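Local coordinates for protein RTX toxin RtxA (Vibrio vulnificus MO6-24/O, PDB 6IMP) that is an effector domain of a MARTX virulence toxin, has an alpha/beta hydrolase fold and probably acts as a hydrolase, at residues M157-V162 and N194-S199. Numbering follows the deposited sequence.
Sequences MFNYLV and NGQAVS
The backbone O of Gln196 lies at the edge of the Phe158 ring, near its plane, 3.5 Å from CZ, where the weakly positive ring hydrogens suit a carbonyl oxygen. Beside it CE2 is 3.9 Å from Gln196 CB. Phe158 supplies the largest apolar surface on the helix side: with CG anti to the backbone N (chi1 -168°), its ring reaches from helix 147-164 toward the loop. A large flat ring suits this place, since it also packs on Leu187 and Ala191 of helix 180-192 and on Ile172. Val162 meets the same glutamine through its methyls, CG1 lying 3.7 Å from OE1, while its CG2 lies 3.7 Å above one face of the Phe158 ring. Glutamine suits the middle of the contact because its CB meets the ring edge and the extended chain beyond CG carries the amide to Val162 and Asn159. NE2 comes within 4.1 Å of Asn159 OD1, too far to bond; the amide planes are 20° apart, though the side chains cross at about a right angle. Lacking any hydrogen bond across it, the contact joins two neighbouring helix-strand units of the alpha/beta hydrolase fold by van der Waals packing, which depends on shape more than on directional bonding.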
loop_
_atom_site.group_PDB
_atom_site.type_symbol
_atom_site.label_atom_id
_atom_site.label_comp_id
_atom_site.label_asym_id
_atom_site.label_seq_id
_atom_site.Cartn_x
_atom_site.Cartn_y
_atom_site.Cartn_z
ATOM N N MET A 157 11.106 -1.608 -1.876
ATOM C CA MET A 157 10.282 -2.443 -2.719
ATOM C C MET A 157 10.371 -1.974 -4.148
ATOM O O MET A 157 10.512 -2.781 -5.051
ATOM C CB MET A 157 8.838 -2.393 -2.262
ATOM C CG MET A 157 8.568 -3.186 -1.009
ATOM S SD MET A 157 6.898 -2.813 -0.484
ATOM C CE MET A 157 7.066 -2.848 1.294
ATOM N N PHE A 158 10.287 -0.670 -4.356
ATOM C CA PHE A 158 10.495 -0.130 -5.693
ATOM C C PHE A 158 11.826 -0.595 -6.249
ATOM O O PHE A 158 11.874 -1.278 -7.266
ATOM C CB PHE A 158 10.456 1.389 -5.705
ATOM C CG PHE A 158 10.374 1.966 -7.085
ATOM C CD1 PHE A 158 9.331 1.603 -7.934
ATOM C CD2 PHE A 158 11.322 2.858 -7.544
ATOM C CE1 PHE A 158 9.232 2.128 -9.207
ATOM C CE2 PHE A 158 11.228 3.390 -8.820
ATOM C CZ PHE A 158 10.187 3.018 -9.655
ATOM N N ASN A 159 12.899 -0.265 -5.540
ATOM C CA ASN A 159 14.247 -0.536 -6.019
ATOM C C ASN A 159 14.426 -2.006 -6.359
ATOM O O ASN A 159 15.049 -2.326 -7.359
ATOM C CB ASN A 159 15.293 -0.089 -4.999
ATOM C CG ASN A 159 15.437 1.420 -4.934
ATOM O OD1 ASN A 159 15.424 2.114 -5.959
ATOM N ND2 ASN A 159 15.580 1.937 -3.723
ATOM N N TYR A 160 13.809 -2.892 -5.582
ATOM C CA TYR A 160 13.849 -4.339 -5.885
ATOM C C TYR A 160 13.309 -4.680 -7.281
ATOM O O TYR A 160 13.827 -5.575 -7.957
ATOM C CB TYR A 160 13.089 -5.149 -4.830
ATOM C CG TYR A 160 12.901 -6.594 -5.215
ATOM C CD1 TYR A 160 13.990 -7.446 -5.317
ATOM C CD2 TYR A 160 11.643 -7.102 -5.511
ATOM C CE1 TYR A 160 13.841 -8.775 -5.693
ATOM C CE2 TYR A 160 11.475 -8.433 -5.871
ATOM C CZ TYR A 160 12.581 -9.269 -5.964
ATOM O OH TYR A 160 12.426 -10.593 -6.319
ATOM N N LEU A 161 12.261 -3.976 -7.700
ATOM C CA LEU A 161 11.696 -4.173 -9.030
ATOM C C LEU A 161 12.668 -3.681 -10.077
ATOM O O LEU A 161 13.120 -4.455 -10.922
ATOM C CB LEU A 161 10.361 -3.440 -9.173
ATOM C CG LEU A 161 9.240 -3.909 -8.245
ATOM C CD1 LEU A 161 7.992 -3.094 -8.531
ATOM C CD2 LEU A 161 8.956 -5.400 -8.401
ATOM N N VAL A 162 13.038 -2.405 -9.958
ATOM C CA VAL A 162 13.937 -1.739 -10.912
ATOM C C VAL A 162 15.278 -2.482 -11.041
ATOM O O VAL A 162 15.813 -2.621 -12.153
ATOM C CB VAL A 162 14.232 -0.270 -10.493
ATOM C CG1 VAL A 162 15.185 0.401 -11.480
ATOM C CG2 VAL A 162 12.947 0.543 -10.388
ATOM N N ASN A 194 13.269 11.302 -8.998
ATOM C CA ASN A 194 14.572 10.673 -9.068
ATOM C C ASN A 194 14.727 10.083 -10.463
ATOM O O ASN A 194 15.481 9.132 -10.676
ATOM C CB ASN A 194 14.645 9.575 -7.997
ATOM C CG ASN A 194 15.966 8.839 -7.986
ATOM O OD1 ASN A 194 16.015 7.637 -7.724
ATOM N ND2 ASN A 194 17.043 9.551 -8.270
ATOM N N GLY A 195 13.978 10.656 -11.405
ATOM C CA GLY A 195 13.948 10.204 -12.802
ATOM C C GLY A 195 13.822 8.707 -12.998
ATOM O O GLY A 195 14.449 8.144 -13.895
ATOM N N GLN A 196 13.024 8.062 -12.149
ATOM C CA GLN A 196 12.620 6.672 -12.370
ATOM C C GLN A 196 11.085 6.543 -12.435
ATOM O O GLN A 196 10.538 5.518 -12.040
ATOM C CB GLN A 196 13.165 5.735 -11.271
ATOM C CG GLN A 196 14.537 6.054 -10.691
ATOM C CD GLN A 196 15.024 4.956 -9.742
ATOM O OE1 GLN A 196 14.983 3.771 -10.078
ATOM N NE2 GLN A 196 15.470 5.347 -8.546
ATOM N N ALA A 197 10.409 7.565 -12.970
ATOM C CA ALA A 197 8.922 7.671 -12.938
ATOM C C ALA A 197 8.122 6.419 -13.377
ATOM O O ALA A 197 8.520 5.674 -14.270
ATOM C CB ALA A 197 8.464 8.876 -13.749
ATOM N N VAL A 198 6.944 6.272 -12.780
ATOM C CA VAL A 198 6.152 5.039 -12.848
ATOM C C VAL A 198 5.051 5.215 -13.907
ATOM O O VAL A 198 4.695 6.347 -14.232
ATOM C CB VAL A 198 5.565 4.710 -11.443
ATOM C CG1 VAL A 198 4.380 5.608 -11.098
ATOM C CG2 VAL A 198 5.198 3.239 -11.331
ATOM N N SER A 199 4.550 4.118 -14.475
ATOM C CA SER A 199 3.542 4.216 -15.549
ATOM C C SER A 199 2.186 4.704 -15.057
ATOM O O SER A 199 1.377 5.182 -15.852
ATOM C CB SER A 199 3.356 2.891 -16.282
ATOM O OG SER A 199 2.576 3.084 -17.453
#